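Local coordinates for protein T cell receptor mu chain (Monodelphis domestica, PDB 7L15) that pairs with a T cell receptor gamma chain to form the marsupial gamma-mu T cell receptor, which is probably engaged in antigen recognition, at residues Gln175-Ala180 and Ala189-Arg194; Val140-Asp145 and Ile212-Gln217; Leu60-Leu65 and Gly75-Ser80; Lys30-Lys35 and Leu90-Leu95. All coordinates share one frame; numbering follows the deposited sequence.

In the fold
Two immunoglobulin domains share the four contacts: contacts 3 and 4 lie in the V-set domain, contacts 1 and 2 in the C1-set domain. Contacts 1 and 4 join strands side by side by antiparallel backbone hydrogen bonds. Contacts 2 and 3 set near-parallel strands across the sandwich with no backbone-to-backbone hydrogen bond; side chains do the joining, to one another and to the facing backbone. Contacts 1 and 3 are the more buried; contacts 2 and 4 grade into exposed ends. Contacts 1 and 2 reach the same four-stranded sheet, their centres 13 Å apart, while contacts 3 and 4 touch where strands 77-82 and 87-92 run together. The gamma chain packs on contacts 1, 2 and 3 but not on contact 4.

Contact 1 of 4, residues Gln175-Ala180 and Ala189-Arg194; sequences QSLSLA and AIHIGR
His191 and Gln175 make the tight end of this antiparallel hairpin, the D-E pair of the immunoglobulin constant fold. His191 CG stands anti to its backbone N (chi1 -167°), which lays the ring across the neighbouring strand. There NE2 gives a nearly straight bond of 2.9 Å to Gln175 OE1, meeting the oxygen in its amide plane, on a lone pair. The amide and ring planes are almost perpendicular. OE1 takes a second bond from Leu165 N, and Gln175 NE2 reaches Ile172 O, so the amide is fixed in rotation and orients the imidazole. Leu177 CB abuts the ring edge, 3.5 Å from His191 ND1. Further along, side chains meet more loosely, Leu179 CB 4.2 Å from Ala189 CB. Four backbone bonds tie Ser176 to Ile192 and Ser178 to Ile190; that from Ser176 N to Ile192 O is the most bent, at 139°.

On the face of Ser176, Ser178, Ile190 and Ile192 side chains scarcely meet across the strands, Ser176 OG being 4.2 Å from Ile192 CB, and a water 2.5 Å from Ser178 OG donates to the carbonyl oxygens of Ser176 and Ile190. The gamma chain covers this face, its Trp189 against Ile190 and its Leu148 against Ile192. The other face looks into the sandwich, where His191 meets Val163 and Leu165 of strand 162-167, while strand 148-156 hydrogen-bonds along the far side of strand 187-194.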
loop_
_atom_site.group_PDB
_atom_site.type_symbol
_atom_site.label_atom_id
_atom_site.label_comp_id
_atom_site.label_asym_id
_atom_site.label_seq_id
_atom_site.Cartn_x
_atom_site.Cartn_y
_atom_site.Cartn_z
ATOM N N GLN A 175 -9.993 -22.609 6.984
ATOM C CA GLN A 175 -9.106 -21.900 7.903
ATOM C C GLN A 175 -8.052 -21.110 7.140
ATOM O O GLN A 175 -7.569 -21.560 6.097
ATOM C CB GLN A 175 -8.406 -22.882 8.841
ATOM C CG GLN A 175 -9.302 -23.504 9.879
ATOM C CD GLN A 175 -8.566 -24.514 10.741
ATOM O OE1 GLN A 175 -7.559 -24.194 11.389
ATOM N NE2 GLN A 175 -9.064 -25.742 10.752
ATOM N N SER A 176 -7.684 -19.938 7.679
ATOM C CA SER A 176 -6.657 -19.075 7.092
ATOM C C SER A 176 -6.195 -18.027 8.111
ATOM O O SER A 176 -7.008 -17.469 8.853
ATOM C CB SER A 176 -7.161 -18.379 5.827
ATOM O OG SER A 176 -8.274 -17.572 6.136
ATOM N N LEU A 177 -4.896 -17.726 8.089
ATOM C CA LEU A 177 -4.224 -16.972 9.140
ATOM C C LEU A 177 -3.684 -15.654 8.605
ATOM O O LEU A 177 -2.981 -15.635 7.590
ATOM C CB LEU A 177 -3.064 -17.789 9.713
ATOM C CG LEU A 177 -2.185 -17.063 10.729
ATOM C CD1 LEU A 177 -2.935 -16.874 12.027
ATOM C CD2 LEU A 177 -0.930 -17.854 10.951
ATOM N N SER A 178 -3.970 -14.562 9.308
ATOM C CA SER A 178 -3.415 -13.248 8.987
ATOM C C SER A 178 -2.618 -12.742 10.177
ATOM O O SER A 178 -3.077 -12.813 11.321
ATOM C CB SER A 178 -4.508 -12.237 8.638
ATOM O OG SER A 178 -5.399 -12.736 7.654
ATOM N N LEU A 179 -1.432 -12.218 9.905
ATOM C CA LEU A 179 -0.497 -11.858 10.955
ATOM C C LEU A 179 0.076 -10.501 10.614
ATOM O O LEU A 179 0.384 -10.245 9.449
ATOM C CB LEU A 179 0.621 -12.911 11.058
ATOM C CG LEU A 179 1.692 -12.738 12.127
ATOM C CD1 LEU A 179 1.902 -14.045 12.867
ATOM C CD2 LEU A 179 2.980 -12.298 11.473
ATOM N N ALA A 180 0.209 -9.628 11.610
ATOM C CA ALA A 180 0.752 -8.299 11.337
ATOM C C ALA A 180 1.446 -7.750 12.569
ATOM O O ALA A 180 1.033 -8.039 13.700
ATOM C CB ALA A 180 -0.341 -7.312 10.898
ATOM N N ALA A 189 -2.579 -11.458 15.495
ATOM C CA ALA A 189 -2.949 -12.269 14.355
ATOM C C ALA A 189 -4.395 -12.677 14.517
ATOM O O ALA A 189 -4.934 -12.705 15.629
ATOM C CB ALA A 189 -2.040 -13.502 14.219
ATOM N N ILE A 190 -5.016 -12.966 13.381
ATOM C CA ILE A 190 -6.389 -13.434 13.314
ATOM C C ILE A 190 -6.408 -14.666 12.437
ATOM O O ILE A 190 -5.887 -14.637 11.317
ATOM C CB ILE A 190 -7.345 -12.361 12.758
ATOM C CG1 ILE A 190 -7.502 -11.242 13.779
ATOM C CG2 ILE A 190 -8.705 -12.978 12.435
ATOM C CD1 ILE A 190 -8.372 -10.205 13.319
ATOM N N HIS A 191 -6.998 -15.743 12.948
ATOM C CA HIS A 191 -7.201 -16.985 12.220
ATOM C C HIS A 191 -8.703 -17.154 11.999
ATOM O O HIS A 191 -9.467 -17.218 12.968
ATOM C CB HIS A 191 -6.613 -18.149 13.023
ATOM C CG HIS A 191 -6.475 -19.430 12.260
ATOM N ND1 HIS A 191 -5.700 -19.543 11.126
ATOM C CD2 HIS A 191 -6.973 -20.666 12.498
ATOM C CE1 HIS A 191 -5.747 -20.786 10.684
ATOM N NE2 HIS A 191 -6.510 -21.490 11.501
ATOM N N ILE A 192 -9.123 -17.232 10.734
ATOM C CA ILE A 192 -10.533 -17.256 10.361
ATOM C C ILE A 192 -10.930 -18.667 9.951
ATOM O O ILE A 192 -10.149 -19.376 9.306
ATOM C CB ILE A 192 -10.803 -16.256 9.224
ATOM C CG1 ILE A 192 -10.579 -14.826 9.722
ATOM C CG2 ILE A 192 -12.201 -16.422 8.688
ATOM C CD1 ILE A 192 -11.630 -14.346 10.658
ATOM N N GLY A 193 -12.144 -19.078 10.323
ATOM C CA GLY A 193 -12.664 -20.347 9.856
ATOM C C GLY A 193 -14.176 -20.321 9.805
ATOM O O GLY A 193 -14.812 -19.366 10.247
ATOM N N ARG A 194 -14.752 -21.391 9.241
ATOM C CA ARG A 194 -16.198 -21.525 9.077
ATOM C C ARG A 194 -16.691 -22.697 9.913
ATOM O O ARG A 194 -16.174 -23.809 9.791
ATOM C CB ARG A 194 -16.576 -21.729 7.607
ATOM C CG ARG A 194 -15.791 -20.872 6.616
ATOM C CD ARG A 194 -15.713 -19.426 7.013
ATOM N NE ARG A 194 -16.982 -18.749 6.844
ATOM C CZ ARG A 194 -17.169 -17.753 5.992
ATOM N NH1 ARG A 194 -16.154 -17.320 5.250
ATOM N NH2 ARG A 194 -18.361 -17.184 5.893
HETATM O O HOH W 1 -7.164 -14.417 8.287
#

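Contact 2 of 4, residues Val140-Asp145 and Ile212-Gln217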
loop_
_atom_site.group_PDB
_atom_site.type_symbol
_atom_site.label_atom_id
_atom_site.label_comp_id
_atom_site.label_asym_id
_atom_site.label_seq_id
_atom_site.Cartn_x
_atom_site.Cartn_y
_atom_site.Cartn_z
ATOM N N VAL A 140 -5.401 -15.597 23.689
ATOM C CA VAL A 140 -6.215 -16.178 22.628
ATOM C C VAL A 140 -7.690 -15.943 22.935
ATOM O O VAL A 140 -8.166 -16.287 24.020
ATOM C CB VAL A 140 -5.921 -17.682 22.459
ATOM C CG1 VAL A 140 -6.787 -18.278 21.377
ATOM C CG2 VAL A 140 -4.441 -17.889 22.136
ATOM N N PHE A 141 -8.417 -15.384 21.968
ATOM C CA PHE A 141 -9.831 -15.085 22.137
ATOM C C PHE A 141 -10.606 -15.611 20.949
ATOM O O PHE A 141 -10.198 -15.398 19.803
ATOM C CB PHE A 141 -10.053 -13.581 22.279
ATOM C CG PHE A 141 -9.170 -12.959 23.305
ATOM C CD1 PHE A 141 -9.516 -13.004 24.652
ATOM C CD2 PHE A 141 -7.982 -12.359 22.941
ATOM C CE1 PHE A 141 -8.672 -12.445 25.625
ATOM C CE2 PHE A 141 -7.144 -11.785 23.907
ATOM C CZ PHE A 141 -7.494 -11.828 25.249
ATOM N N LEU A 142 -11.729 -16.278 21.223
ATOM C CA LEU A 142 -12.654 -16.700 20.180
ATOM C C LEU A 142 -13.737 -15.648 19.996
ATOM O O LEU A 142 -14.259 -15.103 20.972
ATOM C CB LEU A 142 -13.300 -18.041 20.530
ATOM C CG LEU A 142 -12.511 -19.328 20.323
ATOM C CD1 LEU A 142 -13.259 -20.483 20.974
ATOM C CD2 LEU A 142 -12.341 -19.570 18.840
ATOM N N VAL A 143 -14.069 -15.362 18.736
ATOM C CA VAL A 143 -15.153 -14.450 18.406
ATOM C C VAL A 143 -15.957 -15.079 17.283
ATOM O O VAL A 143 -15.403 -15.735 16.395
ATOM C CB VAL A 143 -14.659 -13.049 17.975
ATOM C CG1 VAL A 143 -15.828 -12.055 18.003
ATOM C CG2 VAL A 143 -13.494 -12.581 18.846
ATOM N N ARG A 144 -17.263 -14.843 17.307
ATOM C CA ARG A 144 -18.198 -15.461 16.378
ATOM C C ARG A 144 -19.088 -14.411 15.729
ATOM O O ARG A 144 -19.406 -13.384 16.326
ATOM C CB ARG A 144 -19.085 -16.486 17.080
ATOM C CG ARG A 144 -18.869 -17.893 16.625
ATOM C CD ARG A 144 -19.992 -18.777 17.125
ATOM N NE ARG A 144 -19.728 -20.184 16.857
ATOM C CZ ARG A 144 -19.151 -21.012 17.722
ATOM N NH1 ARG A 144 -18.775 -20.575 18.917
ATOM N NH2 ARG A 144 -18.951 -22.277 17.389
ATOM N N ASP A 145 -19.462 -14.675 14.481
ATOM C CA ASP A 145 -20.531 -13.939 13.806
ATOM C C ASP A 145 -21.178 -14.945 12.858
ATOM O O ASP A 145 -20.585 -15.308 11.836
ATOM C CB ASP A 145 -20.001 -12.715 13.071
ATOM C CG ASP A 145 -21.107 -11.807 12.573
ATOM O OD1 ASP A 145 -21.954 -11.385 13.388
ATOM O OD2 ASP A 145 -21.120 -11.494 11.370
ATOM N N ILE A 212 -1.406 -22.507 23.993
ATOM C CA ILE A 212 -2.428 -21.605 24.513
ATOM C C ILE A 212 -3.690 -21.860 23.712
ATOM O O ILE A 212 -3.625 -22.192 22.523
ATOM C CB ILE A 212 -2.029 -20.114 24.425
ATOM C CG1 ILE A 212 -0.611 -19.872 24.955
ATOM C CG2 ILE A 212 -3.030 -19.250 25.181
ATOM C CD1 ILE A 212 0.451 -19.939 23.881
ATOM N N HIS A 213 -4.843 -21.709 24.361
ATOM C CA HIS A 213 -6.091 -22.054 23.694
ATOM C C HIS A 213 -7.276 -21.411 24.401
ATOM O O HIS A 213 -7.211 -21.070 25.585
ATOM C CB HIS A 213 -6.282 -23.574 23.638
ATOM C CG HIS A 213 -6.575 -24.195 24.968
ATOM N ND1 HIS A 213 -5.587 -24.696 25.789
ATOM C CD2 HIS A 213 -7.744 -24.403 25.618
ATOM C CE1 HIS A 213 -6.134 -25.180 26.889
ATOM N NE2 HIS A 213 -7.441 -25.015 26.809
ATOM N N MET A 214 -8.365 -21.263 23.642
ATOM C CA MET A 214 -9.704 -20.972 24.138
ATOM C C MET A 214 -10.692 -21.897 23.431
ATOM O O MET A 214 -10.524 -22.208 22.248
ATOM C CB MET A 214 -10.095 -19.500 23.904
ATOM C CG MET A 214 -11.509 -19.152 24.404
ATOM S SD MET A 214 -11.759 -17.371 24.671
ATOM C CE MET A 214 -13.342 -17.062 23.906
ATOM N N SER A 215 -11.720 -22.343 24.146
ATOM C CA SER A 215 -12.770 -23.144 23.533
ATOM C C SER A 215 -14.133 -22.644 23.973
ATOM O O SER A 215 -14.319 -22.245 25.124
ATOM C CB SER A 215 -12.678 -24.653 23.877
ATOM O OG SER A 215 -11.517 -25.007 24.604
ATOM N N HIS A 216 -15.082 -22.676 23.051
ATOM C CA HIS A 216 -16.488 -22.491 23.369
ATOM C C HIS A 216 -17.116 -23.879 23.341
ATOM O O HIS A 216 -17.271 -24.471 22.268
ATOM C CB HIS A 216 -17.158 -21.540 22.378
ATOM C CG HIS A 216 -16.887 -20.092 22.650
ATOM N ND1 HIS A 216 -17.219 -19.093 21.758
ATOM C CD2 HIS A 216 -16.325 -19.472 23.717
ATOM C CE1 HIS A 216 -16.873 -17.922 22.264
ATOM N NE2 HIS A 216 -16.335 -18.124 23.454
ATOM N N GLN A 217 -17.433 -24.413 24.519
ATOM C CA GLN A 217 -17.999 -25.748 24.613
ATOM C C GLN A 217 -19.455 -25.730 24.172
ATOM O O GLN A 217 -20.152 -24.718 24.292
ATOM C CB GLN A 217 -17.885 -26.303 26.038
ATOM C CG GLN A 217 -16.442 -26.540 26.519
ATOM C CD GLN A 217 -15.653 -27.549 25.669
ATOM O OE1 GLN A 217 -16.227 -28.392 24.972
ATOM N NE2 GLN A 217 -14.325 -27.461 25.736
#
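Arg144 NH2 is held twice, by the carbonyl oxygens of Gly196 and Asp199, both through weak hydrogen bonds. Lightly held in this way, the guanidinium turns an edge to His216, with NH1 3.6 Å from His216 ND1. The two groups meet tip to tip and nearly coplanar, their planes 19° apart. His216 has been modelled in two conformations, and this holds for one of them.

The one hydrogen bond between the segments is unusual and weak: Leu142 N points at the sulfur of Met214, 3.6 Å from SD. Met214 leaves its strand with CG anti to the backbone N (chi1 180°) and then bends at chi3, swinging the methyl against the facing strand, where CE lies 3.5 Å from Leu142 CB. Leu142 fills the middle of the contact. Its CB sits over one face of the His216 imidazole, 4.2 Å from the ring centroid, and its CD1 rests 3.5 Å from Met214 O. At the other end two methyls meet, Val140 CG2 and Ile212 CG2, at 3.6 Å.

These are the first and last strands of the constant domain, A and G. They run near-parallel, 25° between their directions, but belong to opposite sheets of the sandwich: 140-145 bonds to strand 148-156 and 212-216 to strand 201-207. No backbone-to-backbone hydrogen bond joins them, so this margin is closed by apolar side chains, a sulfur acceptor and an imidazole face. The guanidinium beside ND1 would probably disfavour a second proton on His216.

Contact 3 of 4, residues Leu60-Leu65 and Gly75-Ser80; sequences LWLTGL and GRITSS
Strands C' and D of the V-type immunoglobulin sandwich meet here across its interior, at the margin of the two sheets, with axes 6.5 Å apart at their closest and directions 31° apart. At the turn before strand D, Arg76 faces elsewhere, making salt bridges with Glu74 and Asp99; the latter is the Arg-Asp pair familiar from V domains. Ile77 is the first to reach across. Its CG2, anti to the backbone N, lies 3.7 Å from Thr63 CG2, and its CD1 is a looser 4.3 Å from Leu62 CD2.

Thr78 turns outward, toward Gln91 on strand 87-92. Ser79 comes back inward with OG in the crowded position between the backbone N and the carbonyl carbon (chi1 53°), which aims the hydroxyl at Thr63: Ser79 OG donates to Thr63 OG1 at 2.9 Å. That threonine oxygen is also bonded to Asp71 O on the intervening strand 70-72, so it is gripped twice. Leu65 CD2 lies beside Ser79 OG. Ser80 offers its backbone, on which Leu65 CD1 rests 3.7 Å from Ser80 C.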
loop_
_atom_site.group_PDB
_atom_site.type_symbol
_atom_site.label_atom_id
_atom_site.label_comp_id
_atom_site.label_asym_id
_atom_site.label_seq_id
_atom_site.Cartn_x
_atom_site.Cartn_y
_atom_site.Cartn_z
ATOM N N LEU A 60 6.461 8.763 -2.725
ATOM C CA LEU A 60 6.693 9.907 -1.863
ATOM C C LEU A 60 8.124 10.400 -2.025
ATOM O O LEU A 60 9.076 9.623 -1.917
ATOM C CB LEU A 60 6.405 9.536 -0.402
ATOM C CG LEU A 60 6.290 10.654 0.642
ATOM C CD1 LEU A 60 5.242 11.693 0.251
ATOM C CD2 LEU A 60 5.971 10.016 1.993
ATOM N N TRP A 61 8.277 11.689 -2.282
ATOM C CA TRP A 61 9.600 12.288 -2.250
ATOM C C TRP A 61 10.160 12.263 -0.827
ATOM O O TRP A 61 9.461 12.577 0.135
ATOM C CB TRP A 61 9.524 13.717 -2.771
ATOM C CG TRP A 61 10.814 14.456 -2.716
ATOM C CD1 TRP A 61 11.827 14.399 -3.618
ATOM C CD2 TRP A 61 11.224 15.383 -1.703
ATOM N NE1 TRP A 61 12.851 15.240 -3.235
ATOM C CE2 TRP A 61 12.505 15.853 -2.060
ATOM C CE3 TRP A 61 10.633 15.857 -0.529
ATOM C CZ2 TRP A 61 13.210 16.778 -1.283
ATOM C CZ3 TRP A 61 11.336 16.782 0.251
ATOM C CH2 TRP A 61 12.612 17.231 -0.135
ATOM N N LEU A 62 11.433 11.889 -0.698
ATOM C CA LEU A 62 12.109 11.837 0.592
ATOM C C LEU A 62 13.167 12.912 0.759
ATOM O O LEU A 62 13.231 13.548 1.814
ATOM C CB LEU A 62 12.775 10.474 0.797
ATOM C CG LEU A 62 11.893 9.239 0.781
ATOM C CD1 LEU A 62 12.773 8.052 1.043
ATOM C CD2 LEU A 62 10.808 9.366 1.814
ATOM N N THR A 63 14.028 13.090 -0.245
ATOM C CA THR A 63 15.177 13.984 -0.173
ATOM C C THR A 63 15.794 14.069 -1.562
ATOM O O THR A 63 15.541 13.220 -2.416
ATOM C CB THR A 63 16.215 13.495 0.850
ATOM O OG1 THR A 63 17.388 14.318 0.794
ATOM C CG2 THR A 63 16.596 12.065 0.577
ATOM N N GLY A 64 16.589 15.119 -1.787
ATOM C CA GLY A 64 17.267 15.267 -3.063
ATOM C C GLY A 64 18.415 16.236 -2.933
ATOM O O GLY A 64 18.575 16.895 -1.905
ATOM N N LEU A 65 19.224 16.321 -3.989
ATOM C CA LEU A 65 20.387 17.195 -3.907
ATOM C C LEU A 65 20.953 17.467 -5.288
ATOM O O LEU A 65 20.736 16.706 -6.239
ATOM C CB LEU A 65 21.482 16.606 -3.007
ATOM C CG LEU A 65 22.359 15.460 -3.519
ATOM C CD1 LEU A 65 23.564 15.245 -2.614
ATOM C CD2 LEU A 65 21.577 14.171 -3.649
ATOM N N GLY A 75 13.862 15.545 9.483
ATOM C CA GLY A 75 15.211 15.677 10.022
ATOM C C GLY A 75 16.027 14.394 9.980
ATOM O O GLY A 75 17.235 14.425 9.730
ATOM N N ARG A 76 15.391 13.252 10.239
ATOM C CA ARG A 76 16.109 11.980 10.287
ATOM C C ARG A 76 16.547 11.472 8.897
ATOM O O ARG A 76 17.280 10.474 8.829
ATOM C CB ARG A 76 15.253 10.928 11.003
ATOM C CG ARG A 76 13.970 10.548 10.268
ATOM C CD ARG A 76 12.977 9.723 11.119
ATOM N NE ARG A 76 11.855 9.357 10.254
ATOM C CZ ARG A 76 11.676 8.167 9.684
ATOM N NH1 ARG A 76 12.519 7.163 9.916
ATOM N NH2 ARG A 76 10.635 7.982 8.882
ATOM N N ILE A 77 16.168 12.153 7.811
ATOM C CA ILE A 77 16.449 11.745 6.431
ATOM C C ILE A 77 17.468 12.699 5.814
ATOM O O ILE A 77 17.287 13.923 5.869
ATOM C CB ILE A 77 15.163 11.751 5.592
ATOM C CG1 ILE A 77 14.127 10.787 6.188
ATOM C CG2 ILE A 77 15.474 11.476 4.088
ATOM C CD1 ILE A 77 12.874 10.625 5.359
ATOM N N THR A 78 18.531 12.157 5.215
ATOM C CA THR A 78 19.516 12.997 4.531
ATOM C C THR A 78 20.078 12.253 3.321
ATOM O O THR A 78 19.963 11.034 3.198
ATOM C CB THR A 78 20.682 13.431 5.448
ATOM O OG1 THR A 78 21.284 12.278 6.033
ATOM C CG2 THR A 78 20.221 14.370 6.581
ATOM N N SER A 79 20.697 13.011 2.424
ATOM C CA SER A 79 21.373 12.432 1.278
ATOM C C SER A 79 22.714 13.131 1.093
ATOM O O SER A 79 22.948 14.211 1.628
ATOM C CB SER A 79 20.514 12.535 0.017
ATOM O OG SER A 79 20.102 13.870 -0.177
ATOM N N SER A 80 23.606 12.497 0.345
ATOM C CA SER A 80 24.934 13.059 0.144
ATOM C C SER A 80 25.516 12.469 -1.131
ATOM O O SER A 80 24.962 11.527 -1.712
ATOM C CB SER A 80 25.842 12.780 1.346
ATOM O OG SER A 80 25.930 11.387 1.582
#

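Contact 4 of 4, residues Lys30-Lys35 and Leu90-Leu95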
loop_
_atom_site.group_PDB
_atom_site.type_symbol
_atom_site.label_atom_id
_atom_site.label_comp_id
_atom_site.label_asym_id
_atom_site.label_seq_id
_atom_site.Cartn_x
_atom_site.Cartn_y
_atom_site.Cartn_z
ATOM N N LYS A 30 17.088 1.114 13.654
ATOM C CA LYS A 30 18.372 1.151 12.971
ATOM C C LYS A 30 18.397 2.258 11.920
ATOM O O LYS A 30 17.388 2.896 11.605
ATOM C CB LYS A 30 18.682 -0.195 12.315
ATOM C CG LYS A 30 18.921 -1.338 13.302
ATOM C CD LYS A 30 20.294 -1.272 13.912
ATOM C CE LYS A 30 20.735 -2.640 14.402
ATOM N NZ LYS A 30 21.302 -2.523 15.766
ATOM N N THR A 31 19.578 2.478 11.366
ATOM C CA THR A 31 19.776 3.489 10.346
ATOM C C THR A 31 19.808 2.825 8.976
ATOM O O THR A 31 20.508 1.829 8.775
ATOM C CB THR A 31 21.061 4.268 10.610
ATOM O OG1 THR A 31 20.887 5.051 11.800
ATOM C CG2 THR A 31 21.399 5.196 9.421
ATOM N N LEU A 32 19.037 3.370 8.048
ATOM C CA LEU A 32 19.069 2.922 6.667
ATOM C C LEU A 32 20.168 3.679 5.925
ATOM O O LEU A 32 20.236 4.905 6.007
ATOM C CB LEU A 32 17.711 3.161 6.013
ATOM C CG LEU A 32 17.576 2.705 4.562
ATOM C CD1 LEU A 32 17.758 1.196 4.492
ATOM C CD2 LEU A 32 16.229 3.122 4.012
ATOM N N SER A 33 21.024 2.954 5.204
ATOM C CA SER A 33 22.033 3.562 4.337
ATOM C C SER A 33 21.935 2.950 2.947
ATOM O O SER A 33 22.264 1.779 2.767
ATOM C CB SER A 33 23.441 3.357 4.896
ATOM O OG SER A 33 23.464 3.561 6.293
ATOM N N LEU A 34 21.517 3.736 1.956
ATOM C CA LEU A 34 21.421 3.240 0.593
ATOM C C LEU A 34 22.426 3.956 -0.295
ATOM O O LEU A 34 22.809 5.101 -0.038
ATOM C CB LEU A 34 20.008 3.421 0.020
ATOM C CG LEU A 34 18.879 2.758 0.823
ATOM C CD1 LEU A 34 17.539 2.818 0.098
ATOM C CD2 LEU A 34 19.224 1.318 1.142
ATOM N N LYS A 35 22.842 3.272 -1.351
ATOM C CA LYS A 35 23.733 3.847 -2.344
ATOM C C LYS A 35 23.047 3.789 -3.703
ATOM O O LYS A 35 22.345 2.824 -4.011
ATOM C CB LYS A 35 25.086 3.106 -2.382
ATOM C CG LYS A 35 25.979 3.549 -3.531
ATOM C CD LYS A 35 27.419 3.072 -3.374
ATOM C CE LYS A 35 27.504 1.563 -3.341
ATOM N NZ LYS A 35 28.825 1.096 -3.826
ATOM N N LEU A 90 21.651 7.715 0.567
ATOM C CA LEU A 90 20.495 8.036 1.382
ATOM C C LEU A 90 20.763 7.558 2.798
ATOM O O LEU A 90 21.317 6.473 3.006
ATOM C CB LEU A 90 19.231 7.383 0.826
ATOM C CG LEU A 90 17.981 7.403 1.703
ATOM C CD1 LEU A 90 17.435 8.793 1.768
ATOM C CD2 LEU A 90 16.904 6.462 1.162
ATOM N N GLN A 91 20.388 8.364 3.776
ATOM C CA GLN A 91 20.465 7.918 5.155
ATOM C C GLN A 91 19.168 8.244 5.865
ATOM O O GLN A 91 18.709 9.386 5.825
ATOM C CB GLN A 91 21.632 8.550 5.901
ATOM C CG GLN A 91 21.558 8.223 7.374
ATOM C CD GLN A 91 22.711 8.786 8.176
ATOM O OE1 GLN A 91 23.798 8.195 8.217
ATOM N NE2 GLN A 91 22.479 9.929 8.832
ATOM N N ILE A 92 18.570 7.235 6.496
ATOM C CA ILE A 92 17.357 7.413 7.268
ATOM C C ILE A 92 17.601 6.793 8.628
ATOM O O ILE A 92 17.723 5.563 8.753
ATOM C CB ILE A 92 16.123 6.802 6.599
ATOM C CG1 ILE A 92 15.875 7.467 5.251
ATOM C CG2 ILE A 92 14.895 7.033 7.465
ATOM C CD1 ILE A 92 14.568 7.035 4.593
ATOM N N GLU A 93 17.695 7.636 9.639
ATOM C CA GLU A 93 17.877 7.164 10.995
ATOM C C GLU A 93 16.539 6.785 11.580
ATOM O O GLU A 93 15.488 7.248 11.128
ATOM C CB GLU A 93 18.526 8.238 11.853
ATOM C CG GLU A 93 19.806 8.739 11.264
ATOM C CD GLU A 93 20.731 9.280 12.312
ATOM O OE1 GLU A 93 21.052 10.479 12.234
ATOM O OE2 GLU A 93 21.126 8.508 13.219
ATOM N N ASP A 94 16.598 5.926 12.603
ATOM C CA ASP A 94 15.443 5.589 13.434
ATOM C C ASP A 94 14.312 4.978 12.606
ATOM O O ASP A 94 13.159 5.414 12.672
ATOM C CB ASP A 94 14.953 6.809 14.226
ATOM C CG ASP A 94 14.045 6.414 15.385
ATOM O OD1 ASP A 94 14.004 5.210 15.701
ATOM O OD2 ASP A 94 13.371 7.286 15.976
ATOM N N LEU A 95 14.653 3.946 11.830
ATOM C CA LEU A 95 13.668 3.288 10.980
ATOM C C LEU A 95 12.494 2.764 11.797
ATOM O O LEU A 95 12.659 2.259 12.912
ATOM C CB LEU A 95 14.305 2.118 10.229
ATOM C CG LEU A 95 15.272 2.388 9.081
ATOM C CD1 LEU A 95 15.887 1.062 8.637
ATOM C CD2 LEU A 95 14.524 3.048 7.944
HETATM O O HOH W 2 19.278 5.083 13.662
HETATM O O HOH W 3 24.430 6.440 6.405
#
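Backbone hydrogen bonds do most of the joining, in antiparallel register. Leu32 and Ile92 exchange a pair, Leu34 and Leu90 another. Those from Ile92 N to Leu32 O and from Leu34 N to Leu90 O arrive on a lone pair, whereas Leu32 N, 2.7 Å from Ile92 O, approaches from above the carbonyl plane. Beyond the strand end the chain turns at Asp94, with positive phi, and a nearly straight bond from Leu95 N to Lys30 O (2.9 Å) ties the turn back to the first segment, outside the regular ladder. Between the bonds CA-H groups also face carbonyls, Gln91 CA lying 3.1 Å from Leu32 O.

Apolar contacts gather on the face of Leu32, Leu34, Leu90 and Ile92. Leu34 and Leu90 lie side by side, CD1 of the first 3.8 Å from CD2 of the second. Leu32 CB is flanked by Ile92 CB at 4.0 Å and by Leu95 CD2 at 3.7 Å.

Water serves the polar side. One molecule donates to Gln91 OE1 and bonds Ser33 OG; another accepts from Asp94 N and lies 2.5 Å from Thr31 OG1.

This is the B-E pairing of a V domain. Strand 17-27 adjoins 32-39, and strand 77-82 adjoins 87-92. The leucine face looks inward onto Tyr103 of strand 101-109, in the opposing layer.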